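Local coordinates for protein BlEst2 (Bacillus licheniformis, PDB 6WPX) that probably hydrolyses ester bonds as a lipase of the alpha/beta-hydrolase type, captured here in the propeptide form, in which the C-terminal domain has an autoinhibitory effect, at residues A[455-458]-A[462-465]; A[312-317]-A[365-370]. One frame throughout, in Å; residues are numbered along the deposited sequence.

Interaction 1 of 2, residues A[455-458]-A[462-465]; sequences GKTA and PFNR
Phe463 swings CG between its own backbone N and carbonyl carbon (chi1 76°), a torsion that carries the ring back across the facing strand and onto the peptide following Gly455. A second torsion of 85° then turns the ring, placing Gly455 N over one face, displaced toward the rim, while Lys456 C lies at the edge in the ring plane. One side of the ring runs along the glycine peptide: Phe463 CD2 is 3.4 Å from Gly455 O and Phe463 CE2 is 3.6 Å from Lys456 N. With no side chain on Gly455, nothing stands between its backbone and the ring; a beta carbon there would come within 3.2 Å of Phe463 CE2. Thr457 adds its methyl, CG2, at an oblique angle 4.0 Å from Phe463 CD2, whereas its OG1 is hydrogen-bonded to Ser461.

The backbone beneath is the closing end of a beta hairpin formed by strands 445-456 and 462-473. Gly455 and Phe463 are an antiparallel hydrogen-bonded pair: Phe463 N donates to Gly455 O at 2.9 Å (159° at the hydrogen), and the return bond from Gly455 N to Phe463 O is weak at 3.5 Å. The same carbonyl oxygen, Gly455 O, also receives a CH contact from Pro462 CA at 3.3 Å. Next comes the non-hydrogen-bonded pair Lys456 and Pro462, whose CA atoms are 4.3 Å apart. With the Phe463 ring cut back to an alanine here, the Gly455 peptide and Thr457 CG2 would probably face a gap where the ring had packed. The ring also touches Leu389 and Ile393 of helix 389-397, so the hairpin end packs against that helix.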
loop_
_atom_site.group_PDB
_atom_site.type_symbol
_atom_site.label_atom_id
_atom_site.label_comp_id
_atom_site.label_asym_id
_atom_site.label_seq_id
_atom_site.Cartn_x
_atom_site.Cartn_y
_atom_site.Cartn_z
ATOM N N GLY A 455 15.994 16.511 16.668
ATOM C CA GLY A 455 17.280 16.598 17.340
ATOM C C GLY A 455 18.357 17.108 16.413
ATOM O O GLY A 455 18.074 17.755 15.404
ATOM N N LYS A 456 19.603 16.793 16.741
ATOM C CA LYS A 456 20.769 17.214 15.985
ATOM C C LYS A 456 21.544 16.005 15.531
ATOM O O LYS A 456 21.555 14.997 16.239
ATOM C CB LYS A 456 21.669 18.062 16.892
ATOM C CG LYS A 456 21.493 19.565 16.750
ATOM C CD LYS A 456 22.255 20.320 17.864
ATOM C CE LYS A 456 23.727 19.973 17.954
ATOM N NZ LYS A 456 24.418 20.667 19.070
ATOM N N THR A 457 22.228 16.115 14.374
ATOM C CA THR A 457 23.105 15.052 13.858
ATOM C C THR A 457 24.509 15.214 14.489
ATOM O O THR A 457 24.725 16.170 15.247
ATOM C CB THR A 457 23.154 15.069 12.305
ATOM O OG1 THR A 457 23.908 16.199 11.862
ATOM C CG2 THR A 457 21.763 15.084 11.666
ATOM N N ALA A 458 25.466 14.318 14.155
ATOM C CA ALA A 458 26.850 14.398 14.642
ATOM C C ALA A 458 27.589 15.672 14.199
ATOM O O ALA A 458 28.461 16.144 14.928
ATOM C CB ALA A 458 27.628 13.171 14.208
ATOM N N PRO A 462 20.330 20.374 12.584
ATOM C CA PRO A 462 19.039 19.804 13.021
ATOM C C PRO A 462 18.466 18.801 12.001
ATOM O O PRO A 462 18.768 18.870 10.803
ATOM C CB PRO A 462 18.122 21.032 13.123
ATOM C CG PRO A 462 19.044 22.208 13.206
ATOM C CD PRO A 462 20.219 21.832 12.366
ATOM N N PHE A 463 17.704 17.854 12.501
ATOM C CA PHE A 463 17.008 16.870 11.643
ATOM C C PHE A 463 15.589 16.696 12.177
ATOM O O PHE A 463 15.326 17.049 13.311
ATOM C CB PHE A 463 17.713 15.509 11.628
ATOM C CG PHE A 463 17.525 14.670 12.861
ATOM C CD1 PHE A 463 16.427 13.851 13.002
ATOM C CD2 PHE A 463 18.450 14.692 13.886
ATOM C CE1 PHE A 463 16.255 13.083 14.133
ATOM C CE2 PHE A 463 18.267 13.930 15.023
ATOM C CZ PHE A 463 17.169 13.136 15.152
ATOM N N ASN A 464 14.744 16.115 11.340
ATOM C CA ASN A 464 13.334 15.802 11.657
ATOM C C ASN A 464 12.901 14.568 10.840
ATOM O O ASN A 464 13.196 14.529 9.674
ATOM C CB ASN A 464 12.400 17.021 11.583
ATOM C CG ASN A 464 12.477 17.825 10.303
ATOM O OD1 ASN A 464 12.212 19.012 10.292
ATOM N ND2 ASN A 464 12.819 17.182 9.212
ATOM N N ARG A 465 12.255 13.608 11.488
ATOM C CA ARG A 465 11.654 12.434 10.812
ATOM C C ARG A 465 10.352 12.101 11.525
ATOM O O ARG A 465 10.220 12.428 12.680
ATOM C CB ARG A 465 12.554 11.200 10.738
ATOM C CG ARG A 465 13.832 11.385 9.946
ATOM C CD ARG A 465 13.672 11.589 8.468
ATOM N NE ARG A 465 14.889 11.345 7.727
ATOM C CZ ARG A 465 15.866 12.211 7.564
ATOM N NH1 ARG A 465 15.785 13.419 8.080
ATOM N NH2 ARG A 465 16.925 11.871 6.865
#

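Interaction 2 of 2, residues A[312-317]-A[365-370]; sequences KEITVH and GTWKIA
Val316 and Ile369 mark the nearest approach of two strands that run in the same general direction, yet their CA atoms are still 8.7 Å apart and no hydrogen bond joins the segments, a spacing that leaves side chains alone to make the contact. With CG1 anti to the backbone N in both residues (chi1 -175° in Val316, -168° in Ile369), Val316 CG1 and the CG1-CD1 arm of Ile369 are turned across the gap, and the two side chains pass alongside each other, pointing opposite ways. They meet methyl to methyl, Val316 CG1 to Ile369 CD1, at 3.7 Å. Two residues earlier on each strand, Ile314 extends CD1 over one face of the Trp367 indole, a looser contact of 4.5 Å to Trp367 CE3. The indole NE1 is satisfied by the carbonyl O of Ala363, and Phe305 meets the ring at a small interplanar angle. Phe381 touches both Val316 and Ile369, while Pro362 touches both Ile314 and Trp367, which extends the apolar layer beyond the two pairs.

All four contacting side chains are buried. The alternation of strand 313-320 sends Thr315 and His317 to its other side, where Thr315 OG1 and His317 NE2 are hydrogen-bonded at 2.7 Å. Alternate residues pointing inward from two separate antiparallel sheets, with apolar side chains interlayered between them, are the hallmark of a beta sandwich.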
loop_
_atom_site.group_PDB
_atom_site.type_symbol
_atom_site.label_atom_id
_atom_site.label_comp_id
_atom_site.label_asym_id
_atom_site.label_seq_id
_atom_site.Cartn_x
_atom_site.Cartn_y
_atom_site.Cartn_z
ATOM N N LYS A 312 21.566 13.381 0.082
ATOM C CA LYS A 312 21.788 13.142 -1.339
ATOM C C LYS A 312 20.605 13.639 -2.164
ATOM O O LYS A 312 20.788 14.159 -3.270
ATOM C CB LYS A 312 22.044 11.647 -1.579
ATOM C CG LYS A 312 22.655 11.310 -2.939
ATOM C CD LYS A 312 24.114 11.760 -3.076
ATOM C CE LYS A 312 24.749 11.209 -4.328
ATOM N NZ LYS A 312 25.110 9.774 -4.178
ATOM N N GLU A 313 19.391 13.500 -1.607
ATOM C CA GLU A 313 18.157 13.880 -2.268
ATOM C C GLU A 313 17.019 13.962 -1.288
ATOM O O GLU A 313 16.937 13.186 -0.342
ATOM C CB GLU A 313 17.780 12.830 -3.342
ATOM C CG GLU A 313 16.672 13.278 -4.285
ATOM C CD GLU A 313 16.246 12.301 -5.364
ATOM O OE1 GLU A 313 16.280 11.075 -5.121
ATOM O OE2 GLU A 313 15.825 12.771 -6.444
ATOM N N ILE A 314 16.096 14.867 -1.571
ATOM C CA ILE A 314 14.818 14.958 -0.899
ATOM C C ILE A 314 13.767 14.891 -2.002
ATOM O O ILE A 314 13.986 15.406 -3.095
ATOM C CB ILE A 314 14.614 16.205 0.038
ATOM C CG1 ILE A 314 14.851 17.548 -0.695
ATOM C CG2 ILE A 314 15.459 16.102 1.329
ATOM C CD1 ILE A 314 14.326 18.810 0.036
ATOM N N THR A 315 12.641 14.240 -1.712
ATOM C CA THR A 315 11.453 14.281 -2.562
ATOM C C THR A 315 10.471 15.006 -1.666
ATOM O O THR A 315 10.474 14.788 -0.448
ATOM C CB THR A 315 11.018 12.945 -3.163
ATOM O OG1 THR A 315 10.347 12.141 -2.188
ATOM C CG2 THR A 315 12.174 12.173 -3.855
ATOM N N VAL A 316 9.727 15.940 -2.240
ATOM C CA VAL A 316 8.842 16.846 -1.505
ATOM C C VAL A 316 7.468 16.742 -2.131
ATOM O O VAL A 316 7.319 16.922 -3.335
ATOM C CB VAL A 316 9.407 18.298 -1.536
ATOM C CG1 VAL A 316 8.570 19.251 -0.685
ATOM C CG2 VAL A 316 10.864 18.343 -1.095
ATOM N N HIS A 317 6.479 16.392 -1.319
ATOM C CA HIS A 317 5.130 16.157 -1.796
ATOM C C HIS A 317 4.098 16.913 -1.010
ATOM O O HIS A 317 4.078 16.823 0.217
ATOM C CB HIS A 317 4.799 14.647 -1.731
ATOM C CG HIS A 317 5.884 13.803 -2.286
ATOM N ND1 HIS A 317 5.927 13.482 -3.628
ATOM C CD2 HIS A 317 6.973 13.288 -1.677
ATOM C CE1 HIS A 317 7.042 12.796 -3.798
ATOM N NE2 HIS A 317 7.699 12.648 -2.654
ATOM N N GLY A 365 19.736 22.948 6.375
ATOM C CA GLY A 365 19.081 24.046 7.065
ATOM C C GLY A 365 17.575 23.907 7.052
ATOM O O GLY A 365 17.044 22.822 6.789
ATOM N N THR A 366 16.887 24.999 7.370
ATOM C CA THR A 366 15.439 25.018 7.433
ATOM C C THR A 366 14.856 25.419 6.088
ATOM O O THR A 366 15.014 26.564 5.636
ATOM C CB THR A 366 14.943 25.982 8.537
ATOM O OG1 THR A 366 15.658 25.727 9.737
ATOM C CG2 THR A 366 13.426 25.871 8.775
ATOM N N TRP A 367 14.164 24.485 5.478
ATOM C CA TRP A 367 13.434 24.692 4.238
ATOM C C TRP A 367 12.016 24.986 4.647
ATOM O O TRP A 367 11.646 24.738 5.787
ATOM C CB TRP A 367 13.433 23.412 3.395
ATOM C CG TRP A 367 14.731 23.139 2.718
ATOM C CD1 TRP A 367 15.928 22.880 3.315
ATOM C CD2 TRP A 367 14.972 23.133 1.310
ATOM N NE1 TRP A 367 16.894 22.680 2.365
ATOM C CE2 TRP A 367 16.334 22.817 1.120
ATOM C CE3 TRP A 367 14.153 23.300 0.180
ATOM C CZ2 TRP A 367 16.915 22.729 -0.151
ATOM C CZ3 TRP A 367 14.723 23.171 -1.083
ATOM C CH2 TRP A 367 16.088 22.900 -1.236
ATOM N N LYS A 368 11.204 25.469 3.710
ATOM C CA LYS A 368 9.815 25.798 3.984
ATOM C C LYS A 368 8.987 25.564 2.747
ATOM O O LYS A 368 9.350 25.996 1.645
ATOM C CB LYS A 368 9.718 27.265 4.468
ATOM C CG LYS A 368 8.302 27.783 4.754
ATOM C CD LYS A 368 8.306 29.200 5.395
ATOM C CE LYS A 368 8.780 30.305 4.477
ATOM N NZ LYS A 368 8.554 31.657 5.072
ATOM N N ILE A 369 7.873 24.852 2.924
ATOM C CA ILE A 369 6.916 24.645 1.848
ATOM C C ILE A 369 5.773 25.613 2.115
ATOM O O ILE A 369 5.449 25.883 3.274
ATOM C CB ILE A 369 6.441 23.168 1.682
ATOM C CG1 ILE A 369 5.670 22.990 0.322
ATOM C CG2 ILE A 369 5.557 22.729 2.863
ATOM C CD1 ILE A 369 5.896 21.731 -0.362
ATOM N N ALA A 370 5.176 26.132 1.056
ATOM C CA ALA A 370 4.040 27.024 1.168
ATOM C C ALA A 370 2.987 26.611 0.156
ATOM O O ALA A 370 3.307 26.343 -0.995
ATOM C CB ALA A 370 4.471 28.482 0.966
#

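Overall arrangement
Interaction 2 comes first along the chain and closes before interaction 1 opens. Their centres lie 14 Å apart and their nearest atoms about 6 Å, without touching. They share no sheet: interaction 2 packs the five-stranded sheet containing 313-320 on the four-stranded sheet containing 365-372, whereas interaction 1 lies within the later sheet of hairpin 445-456/462-473. The link between them is indirect. Asn464 bonds to Ala306 on strand 300-307, neighbour of 365-372, and Arg465 makes a cation-pi contact with Phe385 on strand 377-386, neighbour of 313-320. The hairpin thus abuts the sandwich, both in the beta-rich part that follows the alpha/beta-hydrolase part, probably within or next to the autoinhibitory C-terminal domain.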